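Local coordinates for protein 3',5'-nucleoside bisphosphate phosphatase (Chromobacterium violaceum, PDB 2YB1) that hydrolyses 3',5'-bisphosphonucleosides to nucleoside 5'-phosphates and orthophosphate, using three manganese ions bound in each subunit, at residues 2-8 with 258-264; 215-221 with 241-246; 31-35 with 57-61; 190-194 with 222-226; 11-15 with 38-44. All coordinates share one frame; numbering follows the deposited sequence.

How the contacts relate
Contacts 2 and 3 are buried pairs of neighbouring parallel strands, held by backbone bonds and apolar side chains, contact 2 also having a polar face with water. Contact 1 is partly buried and more polar: it laces the N-terminal strand 4-5 to a late loop, and segment 2-8 hydrogen-bonds on to both pairs, through Leu6 and Ser245 toward contact 2 and through Asn3 and Asp5 toward contact 3. Contacts 4 and 5 join loops that follow strands, where the chemistry turns to histidines, carboxylates and an arginine around manganese. Contact 4 rests on contact 2 through Glu218 and Val219. Contact 5, about 20 Å from contact 4 between centres, holds a different manganese together with the nucleotide.

Contact 1. Residues 2-8 with 258-264; sequences ANIDLHF and DVGHTED. With MN (manganese (II) ion), chain C.
Ala2 N, at the start of the modelled chain, is gripped by two acceptors of the 258-264 loop, Thr262 O at 2.7 Å and the carboxylate oxygen Asp264 OD1 at 2.8 Å. A nearly straight return bond (170°) runs from Thr262 N to Ala2 O, so the two backbones pair while running in opposite directions. With chi1 at 53°, Thr262 holds its hydroxyl between its own backbone N and carbonyl carbon, and from there OG1 donates to Ile4 O at 2.8 Å.

Further along, Asp5 reaches across to the turn at 258-261. Its OD2 receives Gly260 N on the anti lone pair, 2.8 Å and almost linear, and also bonds to Ser247 OG. The other oxygen, OD1, takes His7 N of its own segment from above the carboxylate plane, closing an Asx turn. Outside these bonds the packing is slight: Val259 CG2 sits over one face of Phe8, 3.9 Å from the ring centroid in a CH-pi contact, and Ala2 O approaches the His261 ring obliquely, 3.0 Å from CD2.

Two acceptors on Ala2 N would be consistent with a free amino terminus. The buried Asp5 carboxylate shares at least three donors, which probably favours its charged form, and its grip on His7 N probably helps fix the turn from which His7 NE2 reaches manganese.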
# COMPACT_ATOMS: atom_id res chain seq x y z
N ALA A 2 16.54 8.96 -5.28
CA ALA A 2 15.55 9.44 -6.22
C ALA A 2 14.50 10.27 -5.50
O ALA A 2 14.14 9.98 -4.36
CB ALA A 2 14.89 8.28 -6.95
N ASN A 3 14.02 11.31 -6.18
CA ASN A 3 13.03 12.25 -5.65
C ASN A 3 11.58 11.88 -5.99
O ASN A 3 10.74 12.76 -6.20
CB ASN A 3 13.37 13.73 -5.91
CG ASN A 3 13.55 14.05 -7.37
OD1 ASN A 3 13.48 13.17 -8.22
ND2 ASN A 3 13.77 15.32 -7.67
N ILE A 4 11.38 10.60 -6.25
CA ILE A 4 10.08 10.04 -6.61
C ILE A 4 9.57 9.13 -5.49
O ILE A 4 10.34 8.37 -4.90
CB ILE A 4 10.22 9.18 -7.89
CG1 ILE A 4 10.90 9.96 -9.01
CG2 ILE A 4 8.86 8.64 -8.35
CD1 ILE A 4 10.00 10.94 -9.68
N ASP A 5 8.30 9.24 -5.12
CA ASP A 5 7.76 8.28 -4.17
C ASP A 5 6.34 7.88 -4.57
O ASP A 5 5.41 8.69 -4.46
CB ASP A 5 7.78 8.89 -2.76
CG ASP A 5 7.44 7.89 -1.68
OD1 ASP A 5 7.06 6.74 -2.02
OD2 ASP A 5 7.55 8.26 -0.48
N LEU A 6 6.19 6.63 -5.01
CA LEU A 6 4.92 6.08 -5.49
C LEU A 6 4.17 5.16 -4.53
O LEU A 6 3.34 4.35 -4.98
CB LEU A 6 5.05 5.47 -6.90
CG LEU A 6 5.76 6.40 -7.89
CD1 LEU A 6 5.86 5.78 -9.27
CD2 LEU A 6 5.09 7.79 -7.94
N HIS A 7 4.58 5.11 -3.26
CA HIS A 7 3.84 4.33 -2.26
C HIS A 7 3.87 4.96 -0.86
O HIS A 7 4.93 5.03 -0.26
CB HIS A 7 4.44 2.92 -2.24
CG HIS A 7 3.65 1.92 -1.46
ND1 HIS A 7 3.59 0.59 -1.82
CD2 HIS A 7 2.91 2.03 -0.33
CE1 HIS A 7 2.83 -0.07 -0.96
NE2 HIS A 7 2.41 0.79 -0.04
N PHE A 8 2.72 5.35 -0.32
CA PHE A 8 2.64 5.80 1.08
C PHE A 8 1.18 5.92 1.51
O PHE A 8 0.27 5.84 0.66
CB PHE A 8 3.41 7.12 1.32
CG PHE A 8 3.07 8.25 0.37
CD1 PHE A 8 2.04 9.15 0.66
CD2 PHE A 8 3.82 8.47 -0.79
CE1 PHE A 8 1.72 10.20 -0.22
CE2 PHE A 8 3.51 9.51 -1.67
CZ PHE A 8 2.46 10.39 -1.38
N ASP A 258 11.62 7.47 4.85
CA ASP A 258 10.73 8.62 4.93
C ASP A 258 10.13 8.98 3.58
O ASP A 258 10.72 8.72 2.53
CB ASP A 258 11.41 9.85 5.54
CG ASP A 258 10.44 11.03 5.71
OD1 ASP A 258 9.36 10.84 6.32
OD2 ASP A 258 10.75 12.14 5.19
N VAL A 259 8.97 9.60 3.64
CA VAL A 259 8.17 9.86 2.46
C VAL A 259 8.80 10.93 1.57
O VAL A 259 9.38 11.90 2.06
CB VAL A 259 6.74 10.28 2.87
CG1 VAL A 259 6.76 11.64 3.59
CG2 VAL A 259 5.82 10.32 1.65
N GLY A 260 8.68 10.75 0.26
CA GLY A 260 9.13 11.77 -0.68
C GLY A 260 10.47 11.45 -1.31
O GLY A 260 10.95 12.18 -2.19
N HIS A 261 11.06 10.35 -0.88
CA HIS A 261 12.37 9.92 -1.37
C HIS A 261 12.42 8.40 -1.46
O HIS A 261 11.83 7.70 -0.63
CB HIS A 261 13.47 10.42 -0.44
CG HIS A 261 14.85 10.03 -0.87
ND1 HIS A 261 15.55 8.99 -0.30
CD2 HIS A 261 15.67 10.55 -1.82
CE1 HIS A 261 16.73 8.87 -0.87
NE2 HIS A 261 16.83 9.81 -1.80
N THR A 262 13.11 7.88 -2.46
CA THR A 262 13.35 6.44 -2.57
C THR A 262 14.77 6.22 -3.09
O THR A 262 15.41 7.14 -3.61
CB THR A 262 12.35 5.77 -3.54
OG1 THR A 262 12.37 6.46 -4.79
CG2 THR A 262 10.94 5.77 -2.96
N GLU A 263 15.26 5.00 -2.91
CA GLU A 263 16.55 4.59 -3.46
C GLU A 263 16.50 4.60 -4.98
O GLU A 263 15.52 4.17 -5.57
CB GLU A 263 16.88 3.16 -3.00
CG GLU A 263 17.12 3.02 -1.50
CD GLU A 263 18.26 3.91 -1.04
OE1 GLU A 263 19.32 3.91 -1.70
OE2 GLU A 263 18.09 4.62 -0.02
N ASP A 264 17.58 5.08 -5.61
CA ASP A 264 17.71 5.05 -7.06
C ASP A 264 17.51 3.63 -7.59
O ASP A 264 18.11 2.68 -7.09
CB ASP A 264 19.11 5.52 -7.49
CG ASP A 264 19.35 6.99 -7.24
OD1 ASP A 264 18.38 7.75 -7.03
OD2 ASP A 264 20.53 7.39 -7.29
MN MN C . 1.50 0.11 1.83

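Contact 2. Residues 215-221 with 241-246; sequences QGIEVAS and LYASSG
Leu241 and Ile217 cross at about a right angle, Leu241 CD1 lying 3.9 Å from Ile217 CG2. The anti placement of Ile217 CG1 relative to the backbone N (chi1 -178°) leaves the CG2 branch as the one that meets the leucine. The second leucine methyl, CD2, packs on the backbone of Gln215, 3.6 Å from Gln215 C. Beyond the pair, Ala236 of helix 226-239 touches both side chains, so they belong to the layer between sheet and helix. Gln215 also opens the ladder, its O accepting Tyr242 N at 2.9 Å, and the bond from Ile217 N to Tyr242 O comes next.

Ser244 is the other centre of the contact. Its N donates to Ile217 O at 2.9 Å, while its O receives Val219 N at 2.9 Å and, in a weak bond, Ala220 N. Sharing one carbonyl between two successive amides marks the beta bulge at which the parallel register slips by one residue. The ladder then resumes with Gly246 N bonded to Ala220 O.

The face opposite Ile217 and Ala243 is polar. There Ser244 CB touches Glu218 CG, and a water donates to Glu218 OE2 while accepting from Ser244 OG at 2.6 Å. A second water links Glu218 OE1 to Ser221 OG. The same carboxylate oxygens bond to His7 ND1 and His191 N, which makes Glu218 a second-shell support for two manganese-binding histidines.

Strand 216-221, helix 226-239 and strand 242-246 form a beta-alpha-beta crossover, the repeating unit of the barrel-like PHP fold.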
# COMPACT_ATOMS: atom_id res chain seq x y z
N GLN A 215 1.32 -4.97 -15.06
CA GLN A 215 2.54 -4.46 -15.69
C GLN A 215 3.74 -4.01 -14.83
O GLN A 215 4.77 -3.65 -15.39
CB GLN A 215 2.15 -3.36 -16.68
CG GLN A 215 1.13 -3.86 -17.69
CD GLN A 215 0.35 -2.74 -18.34
OE1 GLN A 215 -0.23 -1.87 -17.65
NE2 GLN A 215 0.31 -2.75 -19.67
N GLY A 216 3.62 -4.02 -13.51
CA GLY A 216 4.66 -3.42 -12.70
C GLY A 216 4.94 -4.15 -11.40
O GLY A 216 4.15 -4.98 -10.94
N ILE A 217 6.10 -3.86 -10.84
CA ILE A 217 6.53 -4.45 -9.59
C ILE A 217 7.40 -3.45 -8.85
O ILE A 217 8.21 -2.73 -9.46
CB ILE A 217 7.28 -5.80 -9.83
CG1 ILE A 217 7.68 -6.46 -8.49
CG2 ILE A 217 8.51 -5.58 -10.75
CD1 ILE A 217 8.15 -7.90 -8.62
N GLU A 218 7.24 -3.37 -7.53
CA GLU A 218 8.09 -2.50 -6.74
C GLU A 218 9.48 -3.10 -6.63
O GLU A 218 9.65 -4.24 -6.22
CB GLU A 218 7.48 -2.24 -5.36
CG GLU A 218 6.28 -1.31 -5.43
CD GLU A 218 5.67 -1.00 -4.08
OE1 GLU A 218 6.02 -1.64 -3.07
OE2 GLU A 218 4.81 -0.09 -4.05
N VAL A 219 10.46 -2.31 -7.03
CA VAL A 219 11.87 -2.67 -6.92
C VAL A 219 12.48 -1.88 -5.77
O VAL A 219 13.08 -2.46 -4.87
CB VAL A 219 12.61 -2.44 -8.25
CG1 VAL A 219 14.11 -2.63 -8.06
CG2 VAL A 219 12.07 -3.41 -9.29
N ALA A 220 12.38 -0.56 -5.83
CA ALA A 220 12.80 0.25 -4.70
C ALA A 220 11.61 0.35 -3.74
O ALA A 220 10.52 0.78 -4.13
CB ALA A 220 13.27 1.62 -5.16
N SER A 221 11.79 -0.10 -2.51
CA SER A 221 10.71 -0.09 -1.53
C SER A 221 11.29 0.08 -0.13
O SER A 221 12.36 -0.46 0.19
CB SER A 221 9.88 -1.37 -1.65
OG SER A 221 9.11 -1.61 -0.49
N LEU A 241 8.55 -6.37 -16.83
CA LEU A 241 7.78 -5.52 -15.91
C LEU A 241 8.45 -4.17 -15.69
O LEU A 241 9.69 -4.08 -15.64
CB LEU A 241 7.60 -6.21 -14.56
CG LEU A 241 6.78 -7.50 -14.53
CD1 LEU A 241 6.85 -8.14 -13.16
CD2 LEU A 241 5.34 -7.20 -14.93
N TYR A 242 7.64 -3.13 -15.54
CA TYR A 242 8.13 -1.79 -15.20
C TYR A 242 8.35 -1.68 -13.69
O TYR A 242 7.60 -2.25 -12.90
CB TYR A 242 7.12 -0.72 -15.67
CG TYR A 242 7.03 -0.71 -17.18
CD1 TYR A 242 7.99 -0.06 -17.94
CD2 TYR A 242 6.01 -1.39 -17.84
CE1 TYR A 242 7.93 -0.07 -19.32
CE2 TYR A 242 5.94 -1.40 -19.23
CZ TYR A 242 6.90 -0.74 -19.97
OH TYR A 242 6.86 -0.73 -21.35
N ALA A 243 9.39 -0.93 -13.31
CA ALA A 243 9.80 -0.86 -11.90
C ALA A 243 9.19 0.34 -11.22
O ALA A 243 9.23 1.45 -11.73
CB ALA A 243 11.32 -0.81 -11.78
N SER A 244 8.64 0.10 -10.03
CA SER A 244 8.08 1.17 -9.23
C SER A 244 8.95 1.35 -7.99
O SER A 244 9.73 0.46 -7.63
CB SER A 244 6.66 0.85 -8.82
OG SER A 244 6.06 2.01 -8.30
N SER A 245 8.85 2.54 -7.40
CA SER A 245 9.58 2.89 -6.19
C SER A 245 8.61 3.54 -5.18
O SER A 245 7.83 4.43 -5.53
CB SER A 245 10.70 3.87 -6.55
OG SER A 245 11.44 3.41 -7.68
N GLY A 246 8.64 3.09 -3.93
CA GLY A 246 7.90 3.82 -2.91
C GLY A 246 8.40 3.54 -1.51
O GLY A 246 8.86 2.44 -1.22
O HOH W 1 4.45 1.78 -6.23
O HOH W 2 6.93 -0.16 -0.87

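Contact 3. Residues 31-35 with 57-61; sequences PALLA and IPFLN
Leu34 is held through both its N and its O by 57-61: its N donates to Pro58 O at 3.2 Å and its O receives Leu60 N at 2.9 Å. The segments run parallel, with strand axes 22° apart, and Leu34 pairs with Phe59 as a parallel bridge.

Side chains separate onto two faces. On the Leu34 side, Ile57 CG2 meets Leu34 CG at 3.9 Å, and Ile57 CD1 extends to Pro31 CG, also 3.9 Å away. The anti chi1 of Phe59 (-178°) turns its ring back toward the neighbouring strand, where Leu34 O meets it obliquely, 3.5 Å from Phe59 CD1; alanines of helix 45-54 and Ile23 of helix 19-27 cover this ring. On the other face Leu33 CD2 touches Leu60 CD1 at 3.8 Å, and Ala35 CB lies against Leu60 CB. The Pro58 ring packs on the backbone, its CD 3.3 Å from Ala32 O.

Two strands linked through helix 45-54 in this way make a beta-alpha-beta unit of the PHP barrel, and strand 33-36 pairs on its other side with strand 4-5.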
# COMPACT_ATOMS: atom_id res chain seq x y z
N PRO A 31 10.22 16.58 -3.95
CA PRO A 31 9.95 15.43 -4.82
C PRO A 31 9.51 15.86 -6.22
O PRO A 31 8.89 16.92 -6.35
CB PRO A 31 8.82 14.69 -4.10
CG PRO A 31 8.08 15.81 -3.37
CD PRO A 31 9.15 16.80 -2.96
N ALA A 32 9.87 15.09 -7.25
CA ALA A 32 9.39 15.38 -8.61
C ALA A 32 8.05 14.70 -8.93
O ALA A 32 7.37 15.07 -9.88
CB ALA A 32 10.44 14.97 -9.65
N LEU A 33 7.71 13.66 -8.17
CA LEU A 33 6.44 12.97 -8.37
C LEU A 33 6.03 12.22 -7.10
O LEU A 33 6.88 11.57 -6.48
CB LEU A 33 6.58 11.98 -9.53
CG LEU A 33 5.37 11.15 -9.94
CD1 LEU A 33 4.27 12.05 -10.51
CD2 LEU A 33 5.78 10.09 -10.98
N LEU A 34 4.74 12.25 -6.77
CA LEU A 34 4.20 11.51 -5.62
C LEU A 34 2.92 10.74 -6.00
O LEU A 34 2.19 11.16 -6.91
CB LEU A 34 3.87 12.46 -4.47
CG LEU A 34 5.00 13.28 -3.84
CD1 LEU A 34 4.44 14.30 -2.82
CD2 LEU A 34 6.05 12.39 -3.19
N ALA A 35 2.68 9.61 -5.33
CA ALA A 35 1.38 8.92 -5.42
C ALA A 35 0.93 8.40 -4.06
O ALA A 35 1.64 7.62 -3.42
CB ALA A 35 1.41 7.79 -6.48
N ILE A 57 3.92 20.09 -7.08
CA ILE A 57 4.39 18.71 -7.21
C ILE A 57 3.46 17.85 -8.06
O ILE A 57 2.29 17.65 -7.71
CB ILE A 57 4.49 18.02 -5.83
CG1 ILE A 57 5.36 18.84 -4.86
CG2 ILE A 57 4.99 16.58 -5.97
CD1 ILE A 57 5.24 18.41 -3.39
N PRO A 58 3.97 17.31 -9.19
CA PRO A 58 3.18 16.36 -9.98
C PRO A 58 2.70 15.18 -9.14
O PRO A 58 3.43 14.71 -8.24
CB PRO A 58 4.17 15.88 -11.05
CG PRO A 58 5.11 17.04 -11.22
CD PRO A 58 5.28 17.59 -9.81
N PHE A 59 1.50 14.69 -9.44
CA PHE A 59 0.82 13.73 -8.58
C PHE A 59 0.11 12.68 -9.42
O PHE A 59 -0.43 12.98 -10.49
CB PHE A 59 -0.19 14.47 -7.68
CG PHE A 59 -0.92 13.56 -6.72
CD1 PHE A 59 -0.33 13.18 -5.53
CD2 PHE A 59 -2.20 13.10 -7.01
CE1 PHE A 59 -0.99 12.33 -4.64
CE2 PHE A 59 -2.88 12.26 -6.12
CZ PHE A 59 -2.27 11.88 -4.94
N LEU A 60 0.14 11.44 -8.93
CA LEU A 60 -0.63 10.34 -9.50
C LEU A 60 -1.63 9.80 -8.48
O LEU A 60 -1.26 9.54 -7.34
CB LEU A 60 0.31 9.20 -9.89
CG LEU A 60 1.12 9.40 -11.17
CD1 LEU A 60 2.34 8.53 -11.12
CD2 LEU A 60 0.22 9.05 -12.38
N ASN A 61 -2.89 9.65 -8.88
CA ASN A 61 -3.86 8.89 -8.10
C ASN A 61 -3.40 7.45 -7.88
O ASN A 61 -3.01 6.77 -8.83
CB ASN A 61 -5.22 8.85 -8.82
CG ASN A 61 -5.89 10.22 -8.88
OD1 ASN A 61 -6.53 10.56 -9.88
ND2 ASN A 61 -5.75 10.99 -7.81

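Contact 4. Residues 190-194 with 222-226; sequences AHPGR and GSHSL. With MN (manganese (II) ion), chain D; PO4 (phosphate ion), chain F.
Gly193 N, within the 3-10 turn 192-194, points across to the loop 222-226 and donates to His224 NE2 at 2.9 Å, the backbones themselves staying about 6 Å apart at their nearest CA atoms. The donor is tilted 24° from the imidazole plane. Because NE2 accepts here while ND1 bonds to Val219 O, His224 is probably neutral, with its proton on ND1. Pro192 lies at the ring's edge, its CD 3.4 Å from His224 CE1.

Nearer the metal, Arg194 folds back, bent at its second and third torsions, so that its CG and CD run along Ser223 CB and its guanidinium faces the His191 ring. Arg194 CZ lies over the centre of that ring, with Ala190 CB on the opposite face, a sandwich that would restrict the imidazole's rotation. The guanidinium edge is turned to phosphate: Arg194 NH1 donates to phosphate O1 at 2.9 Å, nearly straight at 170°, and gives a weak bond to Ser223 OG.

His191 NE2 binds manganese at 2.1 Å, and phosphate O3 and O4 complete the sphere together with Glu64 and His75. Loops that follow strands 186-189 and 216-221 thus build one wall of a PHP-type metal centre, and the phosphate, probably from the crystallisation liquor, occupies a position consistent with that of the released orthophosphate.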
# COMPACT_ATOMS: atom_id res chain seq x y z
N ALA A 190 3.25 -5.00 -4.97
CA ALA A 190 3.88 -4.17 -3.95
C ALA A 190 4.85 -4.99 -3.10
O ALA A 190 4.63 -6.18 -2.87
CB ALA A 190 2.83 -3.52 -3.06
N HIS A 191 5.96 -4.36 -2.71
CA HIS A 191 6.91 -4.92 -1.74
C HIS A 191 7.04 -6.45 -1.79
O HIS A 191 6.80 -7.13 -0.79
CB HIS A 191 6.61 -4.40 -0.32
CG HIS A 191 5.21 -4.66 0.14
ND1 HIS A 191 4.68 -5.93 0.25
CD2 HIS A 191 4.23 -3.81 0.52
CE1 HIS A 191 3.44 -5.85 0.68
NE2 HIS A 191 3.14 -4.57 0.86
N PRO A 192 7.46 -6.98 -2.95
CA PRO A 192 7.53 -8.43 -3.15
C PRO A 192 8.50 -9.14 -2.18
O PRO A 192 8.33 -10.33 -1.90
CB PRO A 192 7.99 -8.56 -4.61
CG PRO A 192 8.68 -7.25 -4.92
CD PRO A 192 7.89 -6.23 -4.14
N GLY A 193 9.48 -8.42 -1.65
CA GLY A 193 10.43 -9.01 -0.72
C GLY A 193 9.85 -9.40 0.62
O GLY A 193 10.48 -10.12 1.39
N ARG A 194 8.64 -8.92 0.90
CA ARG A 194 7.96 -9.24 2.16
C ARG A 194 7.22 -10.58 2.11
O ARG A 194 6.86 -11.12 3.15
CB ARG A 194 6.95 -8.14 2.55
CG ARG A 194 7.55 -6.79 2.87
CD ARG A 194 7.09 -6.30 4.24
NE ARG A 194 5.64 -6.42 4.46
CZ ARG A 194 4.79 -5.39 4.54
NH1 ARG A 194 5.24 -4.14 4.42
NH2 ARG A 194 3.49 -5.61 4.76
N GLY A 222 10.59 0.84 0.70
CA GLY A 222 11.01 1.04 2.07
C GLY A 222 11.14 -0.29 2.78
O GLY A 222 11.87 -0.40 3.77
N SER A 223 10.46 -1.30 2.26
CA SER A 223 10.47 -2.66 2.81
C SER A 223 11.57 -3.56 2.23
O SER A 223 11.62 -4.75 2.56
CB SER A 223 9.11 -3.34 2.60
OG SER A 223 8.04 -2.61 3.19
N HIS A 224 12.42 -3.02 1.36
CA HIS A 224 13.39 -3.84 0.65
C HIS A 224 14.82 -3.58 1.09
O HIS A 224 15.19 -2.45 1.37
CB HIS A 224 13.30 -3.61 -0.86
CG HIS A 224 12.20 -4.39 -1.53
ND1 HIS A 224 11.91 -4.26 -2.87
CD2 HIS A 224 11.34 -5.31 -1.03
CE1 HIS A 224 10.90 -5.06 -3.17
NE2 HIS A 224 10.54 -5.72 -2.08
N SER A 225 15.62 -4.64 1.15
CA SER A 225 17.04 -4.47 1.32
C SER A 225 17.64 -4.24 -0.05
O SER A 225 16.97 -4.40 -1.08
CB SER A 225 17.65 -5.73 1.93
OG SER A 225 17.53 -6.81 1.02
N LEU A 226 18.93 -3.93 -0.09
CA LEU A 226 19.60 -3.74 -1.37
C LEU A 226 19.62 -5.05 -2.15
O LEU A 226 19.50 -5.02 -3.39
CB LEU A 226 21.03 -3.20 -1.18
CG LEU A 226 21.10 -1.75 -0.68
CD1 LEU A 226 22.54 -1.31 -0.52
CD2 LEU A 226 20.33 -0.81 -1.61
MN MN D . 1.39 -3.50 1.45
P PO4 F . 1.93 -2.05 3.68
O1 PO4 F . 3.16 -2.15 4.58
O2 PO4 F . 1.10 -0.89 4.13
O3 PO4 F . 2.35 -1.79 2.24
O4 PO4 F . 1.17 -3.34 3.76

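Contact 5. Residues 11-15 with 38-44; sequences RTSDG and DHDCTGG. With MN (manganese (II) ion), chain B; AMP (adenosine monophosphate), chain E.
Ser13 turns its OG between its own N and carbonyl carbon (chi1 60°), aiming the hydroxyl at the start of the 38-44 turn, and a similar torsion in Asp14 (72°) swings that carboxylate toward His39. The Ser13 hydroxyl then works as a relay: OG donates to Asp38 OD1 at 2.7 Å and accepts His39 N at 3.2 Å. The bond to its amide probably helps position His39 for the metal.

Both metal bonds are 2.2 Å long, Asp14 OD2 and His39 NE2 each to the same manganese, and His250 adds a further ligand. The carboxylate and imidazole planes are 78° apart, and Asp14 OD1 lies at the ring's edge, 3.1 Å from His39 CD2. The ribose of the nucleotide chelates the same ion through AMP O2' and O3', O2' being 2.4 Å from manganese. Asp14 OD2 is also bonded to Thr135 OG1, a substrate-binding residue.

Away from the metal, Thr12 fits closely against the 38-44 loop: its CG2 touches Cys41 SG at 3.4 Å, while OG1 rests 3.3 Å from Gly44 CA, where the glycine leaves room for it.

The two loops lie side by side. Residues 11-15 lead from strand 4-5 to helix 19-27, whereas residues 38-44 lead from strand 33-36 to helix 45-54; strand 59-69 adjoins the second loop, Glu64 bonding to the backbone of Asp38 and Asp40.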
# COMPACT_ATOMS: atom_id res chain seq x y z
N ARG A 11 -4.20 9.00 6.92
CA ARG A 11 -5.24 8.60 7.87
C ARG A 11 -6.49 8.04 7.19
O ARG A 11 -7.36 7.47 7.84
CB ARG A 11 -5.60 9.76 8.82
CG ARG A 11 -4.45 10.17 9.72
CD ARG A 11 -4.88 11.26 10.73
NE ARG A 11 -5.63 10.66 11.82
CZ ARG A 11 -5.06 10.06 12.87
NH1 ARG A 11 -3.73 10.00 12.96
NH2 ARG A 11 -5.81 9.53 13.83
N THR A 12 -6.57 8.20 5.86
CA THR A 12 -7.65 7.55 5.12
C THR A 12 -7.61 6.03 5.34
O THR A 12 -8.66 5.39 5.46
CB THR A 12 -7.61 7.84 3.60
OG1 THR A 12 -7.76 9.24 3.37
CG2 THR A 12 -8.75 7.09 2.87
N SER A 13 -6.41 5.44 5.40
CA SER A 13 -6.40 4.05 5.86
C SER A 13 -5.58 3.82 7.13
O SER A 13 -6.09 4.05 8.23
CB SER A 13 -5.91 3.13 4.74
OG SER A 13 -4.59 3.45 4.30
N ASP A 14 -4.32 3.44 6.98
CA ASP A 14 -3.45 3.18 8.14
C ASP A 14 -2.28 4.13 8.41
O ASP A 14 -1.43 3.84 9.25
CB ASP A 14 -3.09 1.70 8.30
CG ASP A 14 -2.13 1.23 7.25
OD1 ASP A 14 -1.89 1.98 6.29
OD2 ASP A 14 -1.63 0.10 7.40
N GLY A 15 -2.16 5.21 7.64
CA GLY A 15 -1.12 6.19 7.89
C GLY A 15 -1.48 7.08 9.08
O GLY A 15 -2.66 7.25 9.40
N ASP A 38 -3.52 4.49 -0.48
CA ASP A 38 -4.13 4.00 0.74
C ASP A 38 -4.70 2.62 0.49
O ASP A 38 -5.05 2.28 -0.65
CB ASP A 38 -5.19 4.97 1.25
CG ASP A 38 -4.60 6.09 2.08
OD1 ASP A 38 -3.90 5.79 3.07
OD2 ASP A 38 -4.80 7.27 1.73
N HIS A 39 -4.80 1.82 1.56
CA HIS A 39 -5.35 0.47 1.46
C HIS A 39 -6.82 0.49 1.08
O HIS A 39 -7.63 1.13 1.76
CB HIS A 39 -5.25 -0.23 2.81
CG HIS A 39 -3.84 -0.51 3.25
ND1 HIS A 39 -3.07 -1.50 2.68
CD2 HIS A 39 -3.09 0.04 4.23
CE1 HIS A 39 -1.90 -1.55 3.29
NE2 HIS A 39 -1.88 -0.63 4.23
N ASP A 40 -7.15 -0.20 -0.00
CA ASP A 40 -8.53 -0.56 -0.34
C ASP A 40 -9.49 0.62 -0.34
O ASP A 40 -10.70 0.47 -0.11
CB ASP A 40 -9.01 -1.66 0.61
CG ASP A 40 -8.11 -2.89 0.56
OD1 ASP A 40 -7.63 -3.18 -0.54
OD2 ASP A 40 -7.87 -3.53 1.60
N CYS A 41 -8.93 1.81 -0.58
CA CYS A 41 -9.69 3.05 -0.45
C CYS A 41 -9.05 4.17 -1.27
O CYS A 41 -7.83 4.25 -1.34
CB CYS A 41 -9.72 3.45 1.03
SG CYS A 41 -10.83 4.82 1.37
N THR A 42 -9.86 4.99 -1.93
CA THR A 42 -9.39 6.23 -2.61
C THR A 42 -9.74 7.57 -1.92
O THR A 42 -9.59 8.64 -2.51
CB THR A 42 -9.72 6.22 -4.12
OG1 THR A 42 -11.12 5.98 -4.31
CG2 THR A 42 -8.94 5.08 -4.80
N GLY A 43 -10.28 7.50 -0.71
CA GLY A 43 -10.88 8.66 -0.07
C GLY A 43 -9.96 9.83 0.20
O GLY A 43 -10.43 10.95 0.48
N GLY A 44 -8.66 9.59 0.14
CA GLY A 44 -7.71 10.66 0.40
C GLY A 44 -7.13 11.34 -0.83
O GLY A 44 -6.38 12.32 -0.71
MN MN B . -0.30 -0.40 5.76
P AMP E . -4.72 -5.54 7.58
O1P AMP E . -4.37 -7.01 7.60
O2P AMP E . -4.91 -5.13 6.14
O3P AMP E . -5.85 -5.27 8.56
O5' AMP E . -3.38 -4.90 8.14
C5' AMP E . -2.17 -5.01 7.41
C4' AMP E . -1.24 -3.86 7.70
O4' AMP E . -0.54 -4.11 8.94
C3' AMP E . -0.12 -3.64 6.68
O3' AMP E . -0.55 -2.88 5.56
C2' AMP E . 0.97 -2.95 7.50
O2' AMP E . 0.72 -1.56 7.59
C1' AMP E . 0.77 -3.57 8.88
N9 AMP E . 1.74 -4.65 9.14
C8 AMP E . 1.60 -5.95 8.79
N7 AMP E . 2.70 -6.66 9.18
C5 AMP E . 3.55 -5.81 9.77
C6 AMP E . 4.89 -5.89 10.41
N6 AMP E . 5.55 -7.07 10.48
N1 AMP E . 5.42 -4.75 10.92
C2 AMP E . 4.77 -3.57 10.86
N3 AMP E . 3.56 -3.42 10.29
C4 AMP E . 2.92 -4.48 9.75